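Local atomic coordinates of putative 4-hydroxybenzoyl-CoA thioesterase (Geobacillus stearothermophilus, PDB entry 2OIW), a protein that probably hydrolyses the thioester bond of acyl-coenzyme A substrates, as a predicted thioesterase of the hotdog-fold superfamily. Residues A[7-12]-A[72-77]; A[64-69]-A[90-95]; A[86-91]-A[104-109]. One frame throughout, in Å; residues are numbered along the deposited sequence. Where two conformers were deposited one is given.

Contact 1. Residues A[7-12]-A[72-77]; sequences TVITPR and VTVYTG
Val72, Thr7 and Val74 bury the most surface where strand 5-9 runs antiparallel beside strand 72-81. Thr7 and Val74 form a hydrogen-bonded pair closed in both directions. Val74 N reaches Thr7 O at 2.8 Å in a nearly straight bond, while the return bond from Thr7 N to Val74 O is more bent, 149° at the hydrogen. Two residues on, Ile9 and Val72 make a second such pair, with Ile9 N to Val72 O at 2.9 Å. Thr7, Ile9, Val72 and Val74 all point to one side of the sheet. There CG1 of Val72, beside its own backbone N (chi1 -58°), packs on Pro11 CG at 3.9 Å, just past the end of the strand. The other branch, CG2, lies in the crowded position between backbone N and carbonyl carbon and meets Ile9 CB at 3.8 Å. Further along, Val74 CG2 touches Ile9 CD1 at 3.9 Å. Trp30 of helix 27-34 covers this apolar patch, packing on Ile9, Pro11 and Val72. Val8 and Thr73 face the other side. A water lies 2.7 Å from Thr7 OG1, donates to Thr76 OG1 and has Val74 O within hydrogen-bonding reach, linking the two strands beyond the backbone ladder. The chemistry is thus divided: backbone bonds fix the register, aliphatic carbons pack on the helix-facing side, and a water joins polar atoms at the start of segment 7-12.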
loop_
_atom_site.group_PDB
_atom_site.type_symbol
_atom_site.label_atom_id
_atom_site.label_comp_id
_atom_site.label_asym_id
_atom_site.label_seq_id
_atom_site.Cartn_x
_atom_site.Cartn_y
_atom_site.Cartn_z
ATOM N N THR A 7 2.679 -4.573 -19.702
ATOM C CA THR A 7 2.793 -3.413 -18.833
ATOM C C THR A 7 4.112 -3.571 -18.092
ATOM O O THR A 7 4.249 -4.465 -17.255
ATOM C CB THR A 7 1.590 -3.350 -17.817
ATOM O OG1 THR A 7 0.349 -3.423 -18.529
ATOM C CG2 THR A 7 1.591 -2.057 -17.004
ATOM N N VAL A 8 5.078 -2.725 -18.412
ATOM C CA VAL A 8 6.368 -2.666 -17.693
ATOM C C VAL A 8 6.226 -1.786 -16.446
ATOM O O VAL A 8 5.696 -0.667 -16.520
ATOM C CB VAL A 8 7.552 -2.124 -18.594
ATOM C CG1 VAL A 8 8.886 -2.229 -17.856
ATOM C CG2 VAL A 8 7.641 -2.893 -19.921
ATOM N N ILE A 9 6.725 -2.291 -15.315
ATOM C CA ILE A 9 6.673 -1.591 -14.041
ATOM C C ILE A 9 8.045 -1.586 -13.388
ATOM O O ILE A 9 8.749 -2.608 -13.407
ATOM C CB ILE A 9 5.693 -2.310 -13.110
ATOM C CG1 ILE A 9 4.264 -2.062 -13.598
ATOM C CG2 ILE A 9 5.891 -1.871 -11.669
ATOM C CD1 ILE A 9 3.180 -2.861 -12.912
ATOM N N THR A 10 8.399 -0.457 -12.779
ATOM C CA THR A 10 9.597 -0.328 -11.952
ATOM C C THR A 10 9.236 -0.560 -10.492
ATOM O O THR A 10 8.502 0.237 -9.927
ATOM C CB THR A 10 10.182 1.074 -12.131
ATOM O OG1 THR A 10 10.541 1.242 -13.505
ATOM C CG2 THR A 10 11.428 1.270 -11.320
ATOM N N PRO A 11 9.733 -1.665 -9.884
ATOM C CA PRO A 11 9.482 -1.915 -8.468
ATOM C C PRO A 11 10.040 -0.808 -7.570
ATOM O O PRO A 11 11.008 -0.124 -7.930
ATOM C CB PRO A 11 10.173 -3.261 -8.205
ATOM C CG PRO A 11 10.232 -3.897 -9.582
ATOM C CD PRO A 11 10.461 -2.788 -10.520
ATOM N N ARG A 12 9.408 -0.645 -6.417
ATOM C CA ARG A 12 9.686 0.453 -5.474
ATOM C C ARG A 12 10.181 -0.180 -4.189
ATOM O O ARG A 12 9.819 -1.336 -3.872
ATOM C CB ARG A 12 8.388 1.244 -5.197
ATOM C CG ARG A 12 7.816 1.928 -6.423
ATOM C CD ARG A 12 6.338 2.311 -6.278
ATOM N NE ARG A 12 5.851 2.827 -7.556
ATOM C CZ ARG A 12 4.584 3.130 -7.834
ATOM N NH1 ARG A 12 3.622 2.987 -6.915
ATOM N NH2 ARG A 12 4.283 3.554 -9.047
ATOM N N VAL A 72 9.898 -5.245 -13.990
ATOM C CA VAL A 72 9.071 -6.443 -14.157
ATOM C C VAL A 72 8.088 -6.134 -15.262
ATOM O O VAL A 72 7.823 -4.957 -15.546
ATOM C CB VAL A 72 8.292 -6.811 -12.877
ATOM C CG1 VAL A 72 9.267 -7.042 -11.703
ATOM C CG2 VAL A 72 7.222 -5.765 -12.550
ATOM N N THR A 73 7.606 -7.187 -15.911
ATOM C CA THR A 73 6.617 -7.059 -16.967
ATOM C C THR A 73 5.412 -7.900 -16.642
ATOM O O THR A 73 5.529 -9.101 -16.380
ATOM C CB THR A 73 7.171 -7.491 -18.340
ATOM O OG1 THR A 73 8.397 -6.798 -18.572
ATOM C CG2 THR A 73 6.199 -7.153 -19.440
ATOM N N VAL A 74 4.257 -7.241 -16.686
ATOM C CA VAL A 74 2.963 -7.877 -16.494
ATOM C C VAL A 74 2.352 -8.138 -17.849
ATOM O O VAL A 74 2.249 -7.230 -18.683
ATOM C CB VAL A 74 2.048 -6.991 -15.618
ATOM C CG1 VAL A 74 0.758 -7.757 -15.201
ATOM C CG2 VAL A 74 2.853 -6.517 -14.361
ATOM N N TYR A 75 1.996 -9.404 -18.073
ATOM C CA TYR A 75 1.237 -9.833 -19.245
ATOM C C TYR A 75 -0.162 -10.182 -18.801
ATOM O O TYR A 75 -0.351 -10.986 -17.887
ATOM C CB TYR A 75 1.870 -11.052 -19.870
ATOM C CG TYR A 75 3.284 -10.811 -20.322
ATOM C CD1 TYR A 75 3.545 -10.293 -21.601
ATOM C CD2 TYR A 75 4.358 -11.110 -19.496
ATOM C CE1 TYR A 75 4.840 -10.082 -22.037
ATOM C CE2 TYR A 75 5.672 -10.881 -19.925
ATOM C CZ TYR A 75 5.892 -10.380 -21.196
ATOM O OH TYR A 75 7.158 -10.147 -21.624
ATOM N N THR A 76 -1.141 -9.608 -19.485
ATOM C CA THR A 76 -2.527 -9.709 -19.068
ATOM C C THR A 76 -3.358 -10.045 -20.289
ATOM O O THR A 76 -3.312 -9.336 -21.288
ATOM C CB THR A 76 -3.005 -8.397 -18.410
ATOM O OG1 THR A 76 -2.090 -8.024 -17.353
ATOM C CG2 THR A 76 -4.418 -8.590 -17.832
ATOM N N GLY A 77 -4.081 -11.157 -20.211
ATOM C CA GLY A 77 -4.885 -11.614 -21.333
ATOM C C GLY A 77 -6.242 -12.053 -20.840
ATOM O O GLY A 77 -6.480 -12.131 -19.625
HETATM O O HOH W 1 -0.401 -5.998 -18.682
#

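Contact 2. Residues A[64-69]-A[90-95]; sequences NQMYYG and EEIHQN
Gln94 reaches from the end of strand 85-94 to the backbone of Tyr67, and its amide takes hold of that residue at both polar atoms. With CG anti to the backbone N (chi1 -176°) and the chain extended beyond it, the carboxamide arrives beside the loop. Tyr67 N donates to Gln94 OE1 at 2.9 Å, on a lone pair in the carbonyl plane. Gln94 NE2 returns a bond to Tyr67 O, also 2.9 Å and on an in-plane lone pair. The two together fix the rotation of the amide, whose plane is only 5° from that of the Tyr67 ring. A water 2.8 Å from Gln94 OE1 donates to it and to Gln65 O, so OE1 accepts twice, while NE2 has a second acceptor in Gln70 O. The selenomethionine Met66 crosses Gln94 at a slant, Met66 CB lying 3.4 Å from Gln94 OE1. Its chain runs extended to the selenium (chi2 174°), and Met66 SE meets Ile92 CG2 at 3.5 Å, the two side chains crossing at about a right angle. The pair of amide bonds and an apolar contact therefore lie next to each other, tying an irregular loop to a strand without any strand pairing. Val27, Trp30 and Phe31 of helix 27-34 pack against Met66 and Ile92 between them, Val72 of strand 72-81 touches Met66, Ile92 and Gln94, and Cys99 of strand 97-110 also packs on Met66.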
loop_
_atom_site.group_PDB
_atom_site.type_symbol
_atom_site.label_atom_id
_atom_site.label_comp_id
_atom_site.label_asym_id
_atom_site.label_seq_id
_atom_site.Cartn_x
_atom_site.Cartn_y
_atom_site.Cartn_z
ATOM N N ASN A 64 8.462 -17.674 -8.424
ATOM C CA ASN A 64 9.845 -17.287 -8.144
ATOM C C ASN A 64 9.828 -15.950 -7.452
ATOM O O ASN A 64 8.974 -15.147 -7.727
ATOM C CB ASN A 64 10.634 -17.165 -9.451
ATOM C CG ASN A 64 11.006 -18.514 -10.040
ATOM O OD1 ASN A 64 11.688 -19.309 -9.398
ATOM N ND2 ASN A 64 10.567 -18.779 -11.282
ATOM N N GLN A 65 10.784 -15.681 -6.585
ATOM C CA GLN A 65 10.792 -14.391 -5.909
ATOM C C GLN A 65 11.226 -13.278 -6.854
ATOM O O GLN A 65 11.961 -13.496 -7.840
ATOM C CB GLN A 65 11.699 -14.418 -4.685
ATOM C CG GLN A 65 11.293 -15.455 -3.632
ATOM C CD GLN A 65 10.022 -15.097 -2.849
ATOM O OE1 GLN A 65 9.413 -14.042 -3.049
ATOM N NE2 GLN A 65 9.623 -15.987 -1.948
HETATM N N MSE A 66 10.751 -12.083 -6.556
HETATM C CA MSE A 66 11.176 -10.929 -7.311
HETATM C C MSE A 66 11.872 -9.918 -6.410
HETATM O O MSE A 66 11.771 -9.982 -5.177
HETATM C CB MSE A 66 9.988 -10.318 -8.051
HETATM C CG MSE A 66 9.543 -11.166 -9.243
HETATM SE SE MSE A 66 7.886 -10.446 -10.045
HETATM C CE MSE A 66 6.623 -11.083 -8.638
ATOM N N TYR A 67 12.586 -9.005 -7.044
ATOM C CA TYR A 67 13.523 -8.123 -6.358
ATOM C C TYR A 67 13.322 -6.673 -6.745
ATOM O O TYR A 67 13.030 -6.376 -7.899
ATOM C CB TYR A 67 14.970 -8.572 -6.674
ATOM C CG TYR A 67 15.181 -9.959 -6.117
ATOM C CD1 TYR A 67 15.251 -10.148 -4.728
ATOM C CD2 TYR A 67 15.182 -11.086 -6.945
ATOM C CE1 TYR A 67 15.387 -11.413 -4.175
ATOM C CE2 TYR A 67 15.343 -12.371 -6.406
ATOM C CZ TYR A 67 15.427 -12.521 -5.005
ATOM O OH TYR A 67 15.552 -13.765 -4.405
ATOM N N TYR A 68 13.498 -5.774 -5.783
ATOM C CA TYR A 68 13.655 -4.366 -6.120
ATOM C C TYR A 68 14.941 -4.200 -6.951
ATOM O O TYR A 68 15.924 -4.848 -6.649
ATOM C CB TYR A 68 13.756 -3.542 -4.817
ATOM C CG TYR A 68 14.153 -2.103 -5.019
ATOM C CD1 TYR A 68 13.322 -1.238 -5.715
ATOM C CD2 TYR A 68 15.354 -1.603 -4.494
ATOM C CE1 TYR A 68 13.675 0.079 -5.901
ATOM C CE2 TYR A 68 15.708 -0.289 -4.670
ATOM C CZ TYR A 68 14.874 0.541 -5.399
ATOM O OH TYR A 68 15.215 1.846 -5.581
ATOM N N GLY A 69 14.937 -3.333 -7.970
ATOM C CA GLY A 69 16.177 -2.984 -8.708
ATOM C C GLY A 69 16.225 -3.398 -10.171
ATOM O O GLY A 69 17.118 -2.987 -10.920
ATOM N N GLU A 90 -3.062 -13.935 -16.225
ATOM C CA GLU A 90 -2.013 -12.913 -16.097
ATOM C C GLU A 90 -0.728 -13.494 -15.526
ATOM O O GLU A 90 -0.759 -14.469 -14.740
ATOM C CB GLU A 90 -2.523 -11.716 -15.251
ATOM C CG GLU A 90 -3.258 -12.165 -13.971
ATOM C CD GLU A 90 -4.382 -11.239 -13.511
ATOM O OE1 GLU A 90 -4.499 -10.083 -14.018
ATOM O OE2 GLU A 90 -5.154 -11.682 -12.608
ATOM N N GLU A 91 0.402 -12.906 -15.917
ATOM C CA GLU A 91 1.702 -13.374 -15.453
ATOM C C GLU A 91 2.600 -12.179 -15.171
ATOM O O GLU A 91 2.478 -11.150 -15.822
ATOM C CB GLU A 91 2.377 -14.250 -16.520
ATOM C CG GLU A 91 1.772 -15.600 -16.713
ATOM C CD GLU A 91 2.536 -16.449 -17.700
ATOM O OE1 GLU A 91 3.514 -15.937 -18.306
ATOM O OE2 GLU A 91 2.138 -17.626 -17.890
ATOM N N ILE A 92 3.484 -12.315 -14.192
ATOM C CA ILE A 92 4.535 -11.316 -13.985
ATOM C C ILE A 92 5.894 -11.961 -14.188
ATOM O O ILE A 92 6.165 -13.028 -13.635
ATOM C CB ILE A 92 4.448 -10.646 -12.593
ATOM C CG1 ILE A 92 3.064 -10.041 -12.375
ATOM C CG2 ILE A 92 5.479 -9.555 -12.470
ATOM C CD1 ILE A 92 2.877 -9.500 -10.998
ATOM N N HIS A 93 6.722 -11.318 -15.021
ATOM C CA HIS A 93 8.062 -11.767 -15.333
ATOM C C HIS A 93 9.099 -10.757 -14.804
ATOM O O HIS A 93 8.834 -9.549 -14.692
ATOM C CB HIS A 93 8.271 -11.917 -16.852
ATOM C CG HIS A 93 7.391 -12.938 -17.511
ATOM N ND1 HIS A 93 7.773 -13.618 -18.645
ATOM C CD2 HIS A 93 6.143 -13.382 -17.212
ATOM C CE1 HIS A 93 6.806 -14.443 -19.017
ATOM N NE2 HIS A 93 5.803 -14.317 -18.163
ATOM N N GLN A 94 10.282 -11.267 -14.489
ATOM C CA GLN A 94 11.435 -10.430 -14.143
ATOM C C GLN A 94 12.661 -11.154 -14.680
ATOM O O GLN A 94 12.745 -12.381 -14.578
ATOM C CB GLN A 94 11.548 -10.197 -12.637
ATOM C CG GLN A 94 12.700 -9.238 -12.219
ATOM C CD GLN A 94 12.661 -8.854 -10.735
ATOM O OE1 GLN A 94 12.799 -9.703 -9.851
ATOM N NE2 GLN A 94 12.481 -7.559 -10.459
ATOM N N ASN A 95 13.590 -10.415 -15.286
ATOM C CA ASN A 95 14.796 -11.049 -15.838
ATOM C C ASN A 95 14.459 -12.173 -16.819
ATOM O O ASN A 95 15.155 -13.183 -16.886
ATOM C CB ASN A 95 15.676 -11.591 -14.700
ATOM C CG ASN A 95 17.124 -11.804 -15.137
ATOM O OD1 ASN A 95 17.683 -10.997 -15.906
ATOM N ND2 ASN A 95 17.730 -12.905 -14.682
HETATM O O HOH W 2 13.396 -12.391 -9.880
#

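Contact 3. Residues A[86-91]-A[104-109]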
loop_
_atom_site.group_PDB
_atom_site.type_symbol
_atom_site.label_atom_id
_atom_site.label_comp_id
_atom_site.label_asym_id
_atom_site.label_seq_id
_atom_site.Cartn_x
_atom_site.Cartn_y
_atom_site.Cartn_z
ATOM N N LEU A 86 -15.715 -11.773 -17.042
ATOM C CA LEU A 86 -14.588 -12.203 -17.830
ATOM C C LEU A 86 -13.537 -12.736 -16.891
ATOM O O LEU A 86 -13.452 -12.323 -15.743
ATOM C CB LEU A 86 -14.082 -11.071 -18.757
ATOM C CG LEU A 86 -13.110 -9.976 -18.330
ATOM C CD1 LEU A 86 -13.165 -8.810 -19.341
ATOM C CD2 LEU A 86 -13.419 -9.452 -16.960
ATOM N N THR A 87 -12.800 -13.724 -17.361
ATOM C CA THR A 87 -11.782 -14.384 -16.560
ATOM C C THR A 87 -10.477 -14.019 -17.236
ATOM O O THR A 87 -10.251 -14.337 -18.434
ATOM C CB THR A 87 -11.994 -15.889 -16.539
ATOM O OG1 THR A 87 -13.319 -16.161 -16.053
ATOM C CG2 THR A 87 -10.958 -16.574 -15.670
ATOM N N ILE A 88 -9.636 -13.348 -16.455
ATOM C CA ILE A 88 -8.355 -12.883 -16.899
ATOM C C ILE A 88 -7.266 -13.891 -16.529
ATOM O O ILE A 88 -7.251 -14.419 -15.413
ATOM C CB ILE A 88 -8.068 -11.548 -16.208
ATOM C CG1 ILE A 88 -9.023 -10.447 -16.716
ATOM C CG2 ILE A 88 -6.610 -11.171 -16.311
ATOM C CD1 ILE A 88 -9.022 -9.227 -15.815
ATOM N N TYR A 89 -6.358 -14.151 -17.465
ATOM C CA TYR A 89 -5.139 -14.861 -17.152
ATOM C C TYR A 89 -3.983 -13.849 -17.177
ATOM O O TYR A 89 -3.934 -13.001 -18.059
ATOM C CB TYR A 89 -4.882 -16.041 -18.112
ATOM C CG TYR A 89 -3.610 -16.757 -17.756
ATOM C CD1 TYR A 89 -3.544 -17.566 -16.630
ATOM C CD2 TYR A 89 -2.452 -16.570 -18.507
ATOM C CE1 TYR A 89 -2.359 -18.199 -16.272
ATOM C CE2 TYR A 89 -1.286 -17.179 -18.165
ATOM C CZ TYR A 89 -1.236 -17.996 -17.052
ATOM O OH TYR A 89 -0.052 -18.602 -16.715
ATOM N N GLU A 90 -3.062 -13.935 -16.225
ATOM C CA GLU A 90 -2.013 -12.913 -16.097
ATOM C C GLU A 90 -0.728 -13.494 -15.526
ATOM O O GLU A 90 -0.759 -14.469 -14.740
ATOM C CB GLU A 90 -2.523 -11.716 -15.251
ATOM C CG GLU A 90 -3.258 -12.165 -13.971
ATOM C CD GLU A 90 -4.382 -11.239 -13.511
ATOM O OE1 GLU A 90 -4.499 -10.083 -14.018
ATOM O OE2 GLU A 90 -5.154 -11.682 -12.608
ATOM N N GLU A 91 0.402 -12.906 -15.917
ATOM C CA GLU A 91 1.702 -13.374 -15.453
ATOM C C GLU A 91 2.600 -12.179 -15.171
ATOM O O GLU A 91 2.478 -11.150 -15.822
ATOM C CB GLU A 91 2.377 -14.250 -16.520
ATOM C CG GLU A 91 1.772 -15.600 -16.713
ATOM C CD GLU A 91 2.536 -16.449 -17.700
ATOM O OE1 GLU A 91 3.514 -15.937 -18.306
ATOM O OE2 GLU A 91 2.138 -17.626 -17.890
ATOM N N SER A 104 -8.010 -14.003 -12.528
ATOM C CA SER A 104 -9.023 -13.196 -11.859
ATOM C C SER A 104 -10.317 -13.157 -12.654
ATOM O O SER A 104 -10.319 -13.213 -13.900
ATOM C CB SER A 104 -8.517 -11.770 -11.594
ATOM O OG SER A 104 -7.973 -11.206 -12.770
ATOM N N VAL A 105 -11.419 -13.087 -11.929
ATOM C CA VAL A 105 -12.741 -13.041 -12.565
ATOM C C VAL A 105 -13.366 -11.716 -12.129
ATOM O O VAL A 105 -13.387 -11.387 -10.937
ATOM C CB VAL A 105 -13.624 -14.240 -12.117
ATOM C CG1 VAL A 105 -14.990 -14.249 -12.848
ATOM C CG2 VAL A 105 -12.878 -15.591 -12.293
ATOM N N TYR A 106 -13.831 -10.959 -13.106
ATOM C CA TYR A 106 -14.463 -9.663 -12.900
ATOM C C TYR A 106 -15.882 -9.737 -13.433
ATOM O O TYR A 106 -16.147 -10.484 -14.360
ATOM C CB TYR A 106 -13.692 -8.617 -13.684
ATOM C CG TYR A 106 -12.548 -7.970 -12.930
ATOM C CD1 TYR A 106 -11.300 -8.567 -12.881
ATOM C CD2 TYR A 106 -12.721 -6.740 -12.274
ATOM C CE1 TYR A 106 -10.246 -7.967 -12.164
ATOM C CE2 TYR A 106 -11.662 -6.134 -11.572
ATOM C CZ TYR A 106 -10.431 -6.748 -11.529
ATOM O OH TYR A 106 -9.409 -6.162 -10.798
ATOM N N VAL A 107 -16.794 -8.980 -12.835
ATOM C CA VAL A 107 -18.129 -8.843 -13.386
ATOM C C VAL A 107 -18.304 -7.411 -13.881
ATOM O O VAL A 107 -17.858 -6.462 -13.233
ATOM C CB VAL A 107 -19.245 -9.273 -12.378
ATOM C CG1 VAL A 107 -19.256 -8.397 -11.126
ATOM C CG2 VAL A 107 -20.615 -9.271 -13.051
ATOM N N ASN A 108 -18.899 -7.271 -15.061
ATOM C CA ASN A 108 -19.324 -5.958 -15.595
ATOM C C ASN A 108 -20.609 -5.566 -14.867
ATOM O O ASN A 108 -21.690 -6.086 -15.174
ATOM C CB ASN A 108 -19.567 -6.045 -17.114
ATOM C CG ASN A 108 -20.260 -4.793 -17.684
ATOM O OD1 ASN A 108 -19.945 -3.648 -17.321
ATOM N ND2 ASN A 108 -21.191 -5.015 -18.592
ATOM N N PHE A 109 -20.489 -4.677 -13.887
ATOM C CA PHE A 109 -21.625 -4.265 -13.099
ATOM C C PHE A 109 -22.121 -2.878 -13.525
ATOM O O PHE A 109 -21.385 -1.889 -13.478
ATOM C CB PHE A 109 -21.333 -4.327 -11.591
ATOM C CG PHE A 109 -22.569 -4.314 -10.761
ATOM C CD1 PHE A 109 -23.241 -5.495 -10.485
ATOM C CD2 PHE A 109 -23.097 -3.111 -10.295
ATOM C CE1 PHE A 109 -24.445 -5.491 -9.748
ATOM C CE2 PHE A 109 -24.286 -3.081 -9.553
ATOM C CZ PHE A 109 -24.957 -4.281 -9.273
#
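Segments 86-91 and 104-109 run antiparallel with their axes 4.6 Å apart at closest approach, at 148° between their directions, and are joined by two hydrogen-bonded pairs, Leu86 with Tyr106 and Ile88 with Ser104. They belong to the beta hairpin of strands 85-94 and 97-110, part of the curved antiparallel sheet that packs around a central helix, as in the hotdog fold. Ile88 N to Ser104 O is a short bond of 2.6 Å, and the return bond of this pair runs from Ser104 N to Ile88 O. Between the two pairs, Thr87 and Val105 stand side by side on one side of the sheet, pointing the same way, with Thr87 OG1 3.8 Å from Val105 CG2. Leu86, Ile88, Ser104 and Tyr106 share the opposite side. Leu86 CG takes the place between its own backbone N and carbonyl carbon (chi1 84°), and Leu86 CD2 at the end of the side chain lies close against Tyr106 CB, at 3.4 Å. Ile88 CD1 approaches the Tyr106 ring obliquely, 3.8 Å from Tyr106 CD1, and Phe39 meets that ring as well. CB of Ile88 also rests 3.5 Å from Ser104 OG, leaving the buried hydroxyl beside an apolar neighbour. Its polar partner is a carboxylate that also forms a salt bridge with Arg35, an interaction likely to stabilise the buried negative charge. Ser104 OG donates to Glu90 OE2 at 2.9 Å, coming from above the carboxylate plane, 35° out of it.

All three contacts belong to one antiparallel sheet and its loop. Contact 1 adds strand 5-9 to strand 72-81, contact 3 pairs strands 85-94 and 97-110, and contact 2 ties the loop before strand 72-81 to the end of strand 85-94. Segments of contacts 1 and 2 alternate along the chain; contact 1 closes before contact 3 opens. The centres of contacts 1 and 2 are about 8 Å apart, those of contacts 2 and 3 about 21 Å. Contacts 2 and 3 share Glu90 and Glu91, strand 85-94 running from contact 3 at its beginning to contact 2 at its end. Together they build one continuous sheet, consistent with a hotdog thioesterase; contacts 1 and 2 reach the second subunit.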